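Local coordinates for protein TRAP dicarboxylate transporter, DctP subunit (Anaerococcus prevoti, PDB 4N91) that probably serves as the extracytoplasmic solute-binding component of a TRAP transporter, and binds alpha- and beta-D-glucuronate in its pocket, at residues A[54-59]-A[260-265]; A[61-66]-A[253-258]; A[144-149]-A[244-249]; A[119-124]-A[148-153]. All blocks are in the same frame, centred on the assembly; numbering follows the deposited sequence.

Interaction 1 of 4, residues A[54-59]-A[260-265]; sequences EYVEDK and KVFDEG
Tyr55 and Glu264 meet where two helices pack nearly antiparallel in this periplasmic binding-protein fold. Segment 54-59 lies on helix 44-60 and segment 260-265 on the long helix 256-290. The axes of the two segments approach to 9.0 Å, with their directions 154° apart.

The Tyr55 ring reaches across to the second helix. Its CD2 comes within 3.7 Å of Gly265 CA. Gly265 has no CB, which suits the close approach of the helices beside Val56 CG2. The edge of the ring, near its plane, faces the backbone oxygen of Val261. At the tip, Tyr55 OH donates to Glu264 OE1 over 2.5 Å. It meets the oxygen from above the carboxylate plane, and the ring and carboxylate planes stand 82° apart.

Lys59 comes to the same oxygen from another direction. Its side chain crosses Glu264 at about a right angle. On the way, Lys59 CE presses on Val261 CG2 at 3.5 Å, a tight carbon contact. A salt bridge links Lys59 NZ to Glu264 OE1 at 3.3 Å, and its hydrogen bond is weak. The lysine charge probably helps to balance the carboxylate.

Deeper in, Val56 crosses Phe262 at about a right angle. Tyr64 and Trp250 meet the Phe262 ring edge-to-face. Val56 CG1 makes a CH-pi contact over one face, 4.2 Å from the ring centroid.

Interaction 2 of 4, residues A[61-66]-A[253-258]; sequences GDKYDI and GLPEED
Lys63 and Tyr64 both reach Asp258, in the first turn of helix 256-290. From CB of Lys63, CG stands anti to the backbone N (chi1 -169°), and the chain beyond is extended. CG lies over one face of the neighbouring Tyr64 ring, offset toward the rim, 3.8 Å above its plane. CD then passes 3.7 Å from Asp258 OD2. CE comes closer, at 3.4 Å from Asp258 OD2. At the tip, Lys63 NZ forms a salt bridge with Asp258 OD2 over 2.8 Å. It uses the syn side of the carboxylate, 17° out of plane. Pro255 CG also lies near this nitrogen.

Tyr64 OH donates to the same oxygen. The bond from Tyr64 OH to Asp258 OD2 is very short, 2.5 Å. The ring and carboxylate planes are 82° apart. Leu254 CD2 packs against the hydroxyl, 3.6 Å from Tyr64 OH. One buried carboxylate oxygen thus takes two donors from adjacent residues. The ammonium group probably helps to keep the aspartate charged. An alanine in place of Asp258 would probably leave Lys63 NZ and Tyr64 OH without their shared acceptor.

Pro255 is the N-cap residue, and helix 256-290 begins just after it. The arrangement joins the N-terminal turn of this helix to the loop and first residue of edge strand 64-69, in the alpha/beta fold of periplasmic binding proteins.

Interaction 3 of 4, residues A[144-149]-A[244-249]; sequences EGVTWL and VIANYS
An antiparallel strand pair at the edge of the five-stranded mixed sheet brings Glu144 opposite Ala246. Edge strand 143-149 runs here beside strand 242-247. Glu144 and Ala246 are a hydrogen-bonded pair. Glu144 N donates to Ala246 O over 3.0 Å, and Ala246 N returns a bond of 2.9 Å to Glu144 O. Gly145 and Ile245 follow as a non-hydrogen-bonded pair.

The regular pairing then breaks. Val146 N donates to Val244 O over 2.8 Å, nearly along the C=O axis. Val244 N turns to Thr147 O instead, over 3.0 Å. The backbones of Val146 and Thr147 thus both bond to Val244, through Val146 N and Thr147 O, and Val146 has a helical psi of -22°. This irregularity resembles a beta bulge. The strand directions are 139° apart in these segments.

Val244 packs on strand 143-149 with both its methyl groups. Its CG1 meets Val146 CG2 at 3.7 Å. Val244 and Thr147 lie side by side and point the same way, with their CG2 atoms 3.6 Å apart. Leu149 CD1 touches Val244 CG2 from another direction, at 3.8 Å. Leu149 also packs on Asp242, a residue of the glucuronate pocket.

At the other end, the Glu144 carboxylate stands at the edge of the Tyr248 ring, its plane turned 77° from the ring. Glu144 OE1 forms a salt bridge with Arg139. Tyr248 starts helix 248-253, which Asn247 caps through a bond from Trp250 N to Asn247 OD1.

Interaction 4 of 4, residues A[119-124]-A[148-153]; sequences EAYHHV and WLDAGS
His122 and Tyr121, on helix 118-125, form an aromatic cluster with Trp148 near the sugar pocket. His122 CD2 approaches Trp148 CH2 to 3.6 Å, with the His122 plane at 36° to the six-membered ring of Trp148. Tyr121 meets the same six-membered ring obliquely, at 56° between planes. Tyr121 CZ lies 4.3 Å from Trp148 CZ3. Trp148 NE1 is held by Asp126 from outside the contact.

Beyond the cluster, Asp150 shapes the loop after strand 143-149. Asp150 OD1 accepts from Gly152 N over 2.9 Å, which makes an Asx turn. Gly152 has a positive phi, which favours glycine. A water joins this turn to the helix: it donates to Asp150 OD1 at 2.6 Å and is hydrogen-bonded to His122 NE2. An alanine in place of Asp150 would probably leave Gly152 N and this water without their acceptor and let the turn relax.

Ala151, inside the turn, lines the alpha-D-glucuronate pocket, and its backbone oxygen accepts from Asn216. A second water bonds to Ala151 N and Gly152 O. It ties both to the tip of Tyr121, with 2.7 Å between Tyr121 OH and the water oxygen.

In the fold
Along the chain, interactions 4 and 3 lie within the span joined by interaction 2, which lies within that of interaction 1. Interactions 1 and 2 are neighbours, with centres 8 Å apart. They share helix 256-290 and touch through Val56 on Ile66 and Phe262 on Leu254. The centre of interaction 3 lies 15 Å from that of interaction 1. It belongs to the five-stranded sheet that strand 64-69 of interaction 2 borders on its other side. Interactions 3 and 4 share Trp148 and Leu149, with centres 17 Å apart. Strand 143-149 leads from the sheet into the loop at the glucuronate pocket, while the contacts of interactions 1 and 2 lie away from the annotated sites.

Interaction 1 of 4, residues A[54-59]-A[260-265]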
# COMPACT_ATOMS: atom_id res chain seq x y z
N GLU A 54 11.19 -16.04 -11.21
CA GLU A 54 12.44 -16.61 -11.68
C GLU A 54 13.12 -17.43 -10.57
O GLU A 54 13.65 -18.52 -10.81
CB GLU A 54 13.35 -15.51 -12.18
CG GLU A 54 14.63 -16.06 -12.83
CD GLU A 54 15.54 -14.97 -13.34
OE1 GLU A 54 15.22 -13.78 -13.11
OE2 GLU A 54 16.58 -15.30 -13.97
N TYR A 55 13.12 -16.90 -9.36
CA TYR A 55 13.74 -17.60 -8.25
C TYR A 55 13.09 -18.96 -8.05
O TYR A 55 13.78 -19.98 -7.96
CB TYR A 55 13.65 -16.79 -6.95
CG TYR A 55 14.26 -17.54 -5.79
CD1 TYR A 55 15.64 -17.51 -5.57
CD2 TYR A 55 13.48 -18.31 -4.95
CE1 TYR A 55 16.20 -18.20 -4.53
CE2 TYR A 55 14.05 -19.02 -3.90
CZ TYR A 55 15.41 -18.96 -3.70
OH TYR A 55 15.98 -19.68 -2.67
N VAL A 56 11.76 -18.98 -7.97
CA VAL A 56 11.07 -20.22 -7.64
C VAL A 56 11.18 -21.22 -8.79
O VAL A 56 11.44 -22.39 -8.56
CB VAL A 56 9.59 -19.96 -7.29
CG1 VAL A 56 8.84 -21.28 -7.15
CG2 VAL A 56 9.49 -19.14 -6.02
N GLU A 57 10.99 -20.75 -10.02
CA GLU A 57 11.03 -21.65 -11.16
C GLU A 57 12.43 -22.21 -11.39
O GLU A 57 12.57 -23.33 -11.89
CB GLU A 57 10.50 -20.93 -12.41
CG GLU A 57 9.02 -20.63 -12.32
CD GLU A 57 8.43 -20.09 -13.60
OE1 GLU A 57 9.19 -19.89 -14.58
OE2 GLU A 57 7.20 -19.85 -13.62
N ASP A 58 13.46 -21.46 -11.03
CA ASP A 58 14.82 -21.96 -11.14
C ASP A 58 15.05 -23.15 -10.21
O ASP A 58 15.81 -24.06 -10.55
CB ASP A 58 15.84 -20.87 -10.83
CG ASP A 58 16.07 -19.91 -11.99
OD1 ASP A 58 15.61 -20.20 -13.12
OD2 ASP A 58 16.71 -18.86 -11.77
N LYS A 59 14.40 -23.15 -9.05
CA LYS A 59 14.61 -24.25 -8.10
C LYS A 59 13.62 -25.40 -8.31
O LYS A 59 13.94 -26.55 -8.03
CB LYS A 59 14.50 -23.76 -6.65
CG LYS A 59 15.33 -22.51 -6.32
CD LYS A 59 16.41 -22.77 -5.29
CE LYS A 59 15.82 -23.28 -3.97
NZ LYS A 59 16.78 -23.29 -2.83
N LYS A 260 9.72 -24.04 1.62
CA LYS A 260 10.96 -23.34 1.91
C LYS A 260 11.38 -22.48 0.72
O LYS A 260 11.83 -21.34 0.88
CB LYS A 260 12.06 -24.33 2.31
CG LYS A 260 11.85 -24.83 3.72
CD LYS A 260 12.72 -26.01 4.05
CE LYS A 260 12.71 -26.30 5.53
NZ LYS A 260 13.22 -27.66 5.81
N VAL A 261 11.19 -23.00 -0.49
CA VAL A 261 11.56 -22.27 -1.69
C VAL A 261 10.62 -21.08 -1.89
O VAL A 261 11.07 -19.97 -2.19
CB VAL A 261 11.57 -23.17 -2.93
CG1 VAL A 261 11.75 -22.33 -4.18
CG2 VAL A 261 12.67 -24.25 -2.80
N PHE A 262 9.32 -21.29 -1.73
CA PHE A 262 8.41 -20.15 -1.84
C PHE A 262 8.73 -19.07 -0.81
O PHE A 262 8.68 -17.88 -1.14
CB PHE A 262 6.94 -20.58 -1.73
CG PHE A 262 6.37 -21.05 -3.02
CD1 PHE A 262 5.74 -20.16 -3.86
CD2 PHE A 262 6.49 -22.37 -3.41
CE1 PHE A 262 5.22 -20.59 -5.05
CE2 PHE A 262 5.97 -22.80 -4.60
CZ PHE A 262 5.35 -21.91 -5.42
N ASP A 263 9.06 -19.47 0.41
CA ASP A 263 9.37 -18.50 1.46
C ASP A 263 10.61 -17.68 1.08
O ASP A 263 10.64 -16.46 1.26
CB ASP A 263 9.57 -19.20 2.81
CG ASP A 263 8.25 -19.72 3.42
OD1 ASP A 263 7.17 -19.43 2.87
OD2 ASP A 263 8.31 -20.41 4.45
N GLU A 264 11.63 -18.35 0.56
CA GLU A 264 12.84 -17.67 0.10
C GLU A 264 12.47 -16.72 -1.03
O GLU A 264 12.96 -15.59 -1.11
CB GLU A 264 13.87 -18.70 -0.38
CG GLU A 264 14.51 -19.53 0.72
CD GLU A 264 15.31 -20.74 0.18
OE1 GLU A 264 15.00 -21.24 -0.93
OE2 GLU A 264 16.26 -21.19 0.87
N GLY A 265 11.57 -17.18 -1.91
CA GLY A 265 11.10 -16.33 -2.98
C GLY A 265 10.42 -15.07 -2.51
O GLY A 265 10.57 -14.02 -3.11

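Interaction 2 of 4, residues A[61-66]-A[253-258]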
# COMPACT_ATOMS: atom_id res chain seq x y z
N GLY A 61 11.11 -25.42 -11.24
CA GLY A 61 10.37 -25.09 -12.45
C GLY A 61 9.70 -26.26 -13.15
O GLY A 61 8.72 -26.09 -13.88
N ASP A 62 10.23 -27.46 -12.94
CA ASP A 62 9.59 -28.65 -13.50
C ASP A 62 8.20 -28.84 -12.90
O ASP A 62 7.37 -29.54 -13.47
CB ASP A 62 10.43 -29.90 -13.22
CG ASP A 62 11.70 -29.96 -14.05
OD1 ASP A 62 11.77 -29.27 -15.09
OD2 ASP A 62 12.63 -30.71 -13.67
N LYS A 63 7.95 -28.21 -11.75
CA LYS A 63 6.75 -28.50 -10.96
C LYS A 63 5.74 -27.36 -10.91
O LYS A 63 4.53 -27.60 -10.84
CB LYS A 63 7.17 -28.84 -9.53
CG LYS A 63 6.05 -29.40 -8.68
CD LYS A 63 6.59 -29.93 -7.36
CE LYS A 63 5.49 -30.50 -6.49
NZ LYS A 63 6.03 -31.00 -5.19
N TYR A 64 6.23 -26.13 -10.91
CA TYR A 64 5.34 -24.98 -10.81
C TYR A 64 5.55 -24.02 -11.96
O TYR A 64 6.68 -23.73 -12.35
CB TYR A 64 5.55 -24.24 -9.48
CG TYR A 64 5.27 -25.06 -8.24
CD1 TYR A 64 3.98 -25.23 -7.76
CD2 TYR A 64 6.31 -25.65 -7.53
CE1 TYR A 64 3.73 -25.98 -6.62
CE2 TYR A 64 6.07 -26.39 -6.40
CZ TYR A 64 4.78 -26.56 -5.94
OH TYR A 64 4.55 -27.30 -4.81
N ASP A 65 4.45 -23.53 -12.50
CA ASP A 65 4.48 -22.43 -13.44
C ASP A 65 3.86 -21.23 -12.74
O ASP A 65 2.67 -21.21 -12.49
CB ASP A 65 3.69 -22.77 -14.70
CG ASP A 65 3.61 -21.61 -15.67
OD1 ASP A 65 4.38 -20.64 -15.52
OD2 ASP A 65 2.79 -21.68 -16.60
N ILE A 66 4.69 -20.25 -12.39
CA ILE A 66 4.18 -19.04 -11.74
C ILE A 66 3.75 -18.03 -12.80
O ILE A 66 4.54 -17.68 -13.67
CB ILE A 66 5.23 -18.46 -10.77
CG1 ILE A 66 5.33 -19.36 -9.54
CG2 ILE A 66 4.88 -17.04 -10.37
CD1 ILE A 66 6.49 -19.05 -8.64
N GLY A 253 -0.58 -26.13 2.45
CA GLY A 253 -0.61 -27.39 1.73
C GLY A 253 0.68 -27.74 1.03
O GLY A 253 0.89 -28.89 0.65
N LEU A 254 1.57 -26.77 0.84
CA LEU A 254 2.83 -27.05 0.18
C LEU A 254 3.69 -28.05 0.96
O LEU A 254 3.80 -27.97 2.19
CB LEU A 254 3.65 -25.78 -0.02
CG LEU A 254 3.02 -24.73 -0.93
CD1 LEU A 254 3.89 -23.50 -0.93
CD2 LEU A 254 2.87 -25.25 -2.34
N PRO A 255 4.31 -28.99 0.25
CA PRO A 255 5.31 -29.85 0.90
C PRO A 255 6.42 -29.00 1.52
O PRO A 255 6.69 -27.90 1.02
CB PRO A 255 5.87 -30.67 -0.26
CG PRO A 255 4.82 -30.67 -1.27
CD PRO A 255 4.15 -29.33 -1.17
N GLU A 256 7.08 -29.53 2.55
CA GLU A 256 8.07 -28.78 3.32
C GLU A 256 9.10 -28.09 2.43
O GLU A 256 9.40 -26.92 2.62
CB GLU A 256 8.83 -29.71 4.29
CG GLU A 256 9.96 -28.99 5.05
CD GLU A 256 10.90 -29.95 5.79
OE1 GLU A 256 10.79 -31.18 5.60
OE2 GLU A 256 11.76 -29.45 6.55
N GLU A 257 9.64 -28.84 1.48
CA GLU A 257 10.76 -28.36 0.69
C GLU A 257 10.29 -27.30 -0.27
O GLU A 257 11.00 -26.33 -0.53
CB GLU A 257 11.43 -29.50 -0.06
CG GLU A 257 12.41 -30.29 0.80
CD GLU A 257 13.60 -29.44 1.25
OE1 GLU A 257 14.34 -28.94 0.37
OE2 GLU A 257 13.80 -29.27 2.48
N ASP A 258 9.08 -27.47 -0.79
CA ASP A 258 8.50 -26.47 -1.68
C ASP A 258 8.21 -25.17 -0.93
O ASP A 258 8.47 -24.07 -1.43
CB ASP A 258 7.22 -26.99 -2.32
CG ASP A 258 7.47 -28.16 -3.24
OD1 ASP A 258 8.59 -28.69 -3.23
OD2 ASP A 258 6.53 -28.54 -3.97

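Interaction 3 of 4, residues A[144-149]-A[244-249]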
# COMPACT_ATOMS: atom_id res chain seq x y z
N GLU A 144 -3.08 -15.23 4.34
CA GLU A 144 -2.13 -14.65 5.27
C GLU A 144 -1.10 -13.84 4.52
O GLU A 144 -0.78 -14.12 3.35
CB GLU A 144 -1.50 -15.71 6.16
CG GLU A 144 -0.42 -16.51 5.56
CD GLU A 144 0.15 -17.55 6.54
OE1 GLU A 144 -0.05 -17.42 7.77
OE2 GLU A 144 0.78 -18.50 6.08
N GLY A 145 -0.60 -12.81 5.20
CA GLY A 145 0.48 -11.99 4.67
C GLY A 145 1.77 -12.77 4.72
O GLY A 145 2.03 -13.49 5.69
N VAL A 146 2.57 -12.65 3.67
CA VAL A 146 3.85 -13.33 3.62
C VAL A 146 5.05 -12.38 3.54
O VAL A 146 6.17 -12.76 3.94
CB VAL A 146 3.92 -14.36 2.47
CG1 VAL A 146 2.91 -15.49 2.72
CG2 VAL A 146 3.75 -13.69 1.10
N THR A 147 4.80 -11.16 3.07
CA THR A 147 5.81 -10.10 3.09
C THR A 147 5.12 -8.77 2.79
O THR A 147 3.90 -8.74 2.58
CB THR A 147 7.00 -10.38 2.12
OG1 THR A 147 8.07 -9.45 2.40
CG2 THR A 147 6.60 -10.26 0.69
N TRP A 148 5.90 -7.70 2.81
CA TRP A 148 5.43 -6.37 2.48
C TRP A 148 6.25 -5.80 1.32
O TRP A 148 7.33 -6.30 0.97
CB TRP A 148 5.52 -5.46 3.70
CG TRP A 148 6.95 -5.15 4.11
CD1 TRP A 148 7.82 -5.96 4.80
CD2 TRP A 148 7.66 -3.93 3.87
NE1 TRP A 148 9.03 -5.32 4.98
CE2 TRP A 148 8.95 -4.07 4.44
CE3 TRP A 148 7.32 -2.72 3.25
CZ2 TRP A 148 9.90 -3.06 4.37
CZ3 TRP A 148 8.27 -1.72 3.19
CH2 TRP A 148 9.55 -1.90 3.75
N LEU A 149 5.71 -4.75 0.72
CA LEU A 149 6.38 -4.04 -0.36
C LEU A 149 6.28 -2.57 -0.07
O LEU A 149 5.28 -2.11 0.50
CB LEU A 149 5.72 -4.35 -1.71
CG LEU A 149 5.56 -5.85 -2.05
CD1 LEU A 149 4.67 -6.01 -3.24
CD2 LEU A 149 6.88 -6.57 -2.25
N VAL A 244 1.82 -8.60 0.48
CA VAL A 244 1.67 -9.77 -0.36
C VAL A 244 0.92 -10.81 0.44
O VAL A 244 1.39 -11.22 1.51
CB VAL A 244 3.04 -10.32 -0.78
CG1 VAL A 244 2.89 -11.46 -1.74
CG2 VAL A 244 3.88 -9.19 -1.38
N ILE A 245 -0.25 -11.19 -0.04
CA ILE A 245 -1.07 -12.17 0.66
C ILE A 245 -1.15 -13.45 -0.16
O ILE A 245 -1.16 -13.43 -1.38
CB ILE A 245 -2.50 -11.64 0.99
CG1 ILE A 245 -3.28 -11.28 -0.26
CG2 ILE A 245 -2.43 -10.47 1.96
CD1 ILE A 245 -4.76 -11.02 0.00
N ALA A 246 -1.18 -14.58 0.55
CA ALA A 246 -1.31 -15.88 -0.09
C ALA A 246 -2.51 -16.64 0.47
O ALA A 246 -2.84 -16.52 1.66
CB ALA A 246 -0.03 -16.68 0.13
N ASN A 247 -3.18 -17.40 -0.39
CA ASN A 247 -4.26 -18.28 0.04
C ASN A 247 -3.72 -19.24 1.09
O ASN A 247 -2.70 -19.90 0.88
CB ASN A 247 -4.85 -19.06 -1.12
CG ASN A 247 -5.93 -20.04 -0.66
OD1 ASN A 247 -5.65 -21.23 -0.46
ND2 ASN A 247 -7.13 -19.54 -0.43
N TYR A 248 -4.40 -19.29 2.22
CA TYR A 248 -3.87 -19.98 3.40
C TYR A 248 -3.82 -21.51 3.21
O TYR A 248 -2.79 -22.15 3.48
CB TYR A 248 -4.67 -19.61 4.63
CG TYR A 248 -4.12 -20.22 5.89
CD1 TYR A 248 -2.81 -19.99 6.28
CD2 TYR A 248 -4.91 -21.02 6.69
CE1 TYR A 248 -2.29 -20.55 7.43
CE2 TYR A 248 -4.39 -21.59 7.86
CZ TYR A 248 -3.09 -21.34 8.22
OH TYR A 248 -2.55 -21.90 9.37
N SER A 249 -4.91 -22.09 2.70
CA SER A 249 -4.94 -23.53 2.44
C SER A 249 -3.87 -23.94 1.45
O SER A 249 -3.17 -24.96 1.64
CB SER A 249 -6.32 -23.96 1.92
OG SER A 249 -7.28 -23.82 2.93

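Interaction 4 of 4, residues A[119-124]-A[148-153]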
# COMPACT_ATOMS: atom_id res chain seq x y z
N GLU A 119 13.05 5.16 7.79
CA GLU A 119 13.86 4.13 8.43
C GLU A 119 13.07 3.45 9.55
O GLU A 119 13.13 2.22 9.70
CB GLU A 119 15.17 4.69 8.99
CG GLU A 119 15.93 5.58 8.02
CD GLU A 119 15.48 7.04 8.13
OE1 GLU A 119 15.71 7.65 9.20
OE2 GLU A 119 14.89 7.56 7.17
N ALA A 120 12.36 4.22 10.36
CA ALA A 120 11.52 3.63 11.41
C ALA A 120 10.51 2.66 10.80
O ALA A 120 10.36 1.52 11.24
CB ALA A 120 10.80 4.71 12.21
N TYR A 121 9.85 3.12 9.75
CA TYR A 121 8.88 2.34 9.01
C TYR A 121 9.45 1.01 8.50
O TYR A 121 8.88 -0.05 8.74
CB TYR A 121 8.38 3.23 7.86
CG TYR A 121 7.52 2.56 6.82
CD1 TYR A 121 6.50 1.70 7.17
CD2 TYR A 121 7.69 2.85 5.47
CE1 TYR A 121 5.68 1.11 6.21
CE2 TYR A 121 6.88 2.28 4.49
CZ TYR A 121 5.89 1.41 4.86
OH TYR A 121 5.09 0.84 3.91
N HIS A 122 10.58 1.06 7.81
CA HIS A 122 11.15 -0.15 7.24
C HIS A 122 11.55 -1.14 8.33
O HIS A 122 11.37 -2.35 8.17
CB HIS A 122 12.37 0.19 6.40
CG HIS A 122 12.05 1.03 5.21
ND1 HIS A 122 13.02 1.61 4.43
CD2 HIS A 122 10.86 1.38 4.66
CE1 HIS A 122 12.44 2.30 3.46
NE2 HIS A 122 11.13 2.18 3.58
N HIS A 123 12.07 -0.63 9.43
CA HIS A 123 12.49 -1.51 10.51
C HIS A 123 11.29 -2.16 11.17
O HIS A 123 11.36 -3.32 11.56
CB HIS A 123 13.33 -0.76 11.53
CG HIS A 123 14.76 -0.62 11.12
ND1 HIS A 123 15.23 0.45 10.40
CD2 HIS A 123 15.82 -1.46 11.29
CE1 HIS A 123 16.52 0.29 10.17
NE2 HIS A 123 16.90 -0.86 10.70
N VAL A 124 10.20 -1.41 11.31
CA VAL A 124 8.95 -1.97 11.81
C VAL A 124 8.45 -3.11 10.94
O VAL A 124 8.14 -4.18 11.46
CB VAL A 124 7.86 -0.88 11.99
CG1 VAL A 124 6.47 -1.50 12.17
CG2 VAL A 124 8.20 0.00 13.19
N TRP A 148 5.90 -7.70 2.81
CA TRP A 148 5.43 -6.37 2.48
C TRP A 148 6.25 -5.80 1.32
O TRP A 148 7.33 -6.30 0.97
CB TRP A 148 5.52 -5.46 3.70
CG TRP A 148 6.95 -5.15 4.11
CD1 TRP A 148 7.82 -5.96 4.80
CD2 TRP A 148 7.66 -3.93 3.87
NE1 TRP A 148 9.03 -5.32 4.98
CE2 TRP A 148 8.95 -4.07 4.44
CE3 TRP A 148 7.32 -2.72 3.25
CZ2 TRP A 148 9.90 -3.06 4.37
CZ3 TRP A 148 8.27 -1.72 3.19
CH2 TRP A 148 9.55 -1.90 3.75
N LEU A 149 5.71 -4.75 0.72
CA LEU A 149 6.38 -4.04 -0.36
C LEU A 149 6.28 -2.57 -0.07
O LEU A 149 5.28 -2.11 0.50
CB LEU A 149 5.72 -4.35 -1.71
CG LEU A 149 5.56 -5.85 -2.05
CD1 LEU A 149 4.67 -6.01 -3.24
CD2 LEU A 149 6.88 -6.57 -2.25
N ASP A 150 7.29 -1.81 -0.48
CA ASP A 150 7.36 -0.38 -0.21
C ASP A 150 6.45 0.38 -1.19
O ASP A 150 6.50 0.15 -2.40
CB ASP A 150 8.80 0.08 -0.41
CG ASP A 150 9.13 1.39 0.29
OD1 ASP A 150 8.23 2.14 0.71
OD2 ASP A 150 10.36 1.66 0.43
N ALA A 151 5.63 1.26 -0.65
CA ALA A 151 4.82 2.18 -1.46
C ALA A 151 5.04 3.62 -1.01
O ALA A 151 4.19 4.49 -1.20
CB ALA A 151 3.35 1.80 -1.38
N GLY A 152 6.21 3.91 -0.42
CA GLY A 152 6.54 5.28 -0.06
C GLY A 152 5.55 5.89 0.90
O GLY A 152 4.98 5.20 1.73
N SER A 153 5.35 7.21 0.80
CA SER A 153 4.39 7.91 1.63
C SER A 153 3.30 8.51 0.75
O SER A 153 3.52 8.76 -0.43
CB SER A 153 5.06 9.03 2.45
OG SER A 153 5.54 10.05 1.60
O HOH W 1 4.52 2.43 1.80
O HOH W 2 9.19 3.91 2.35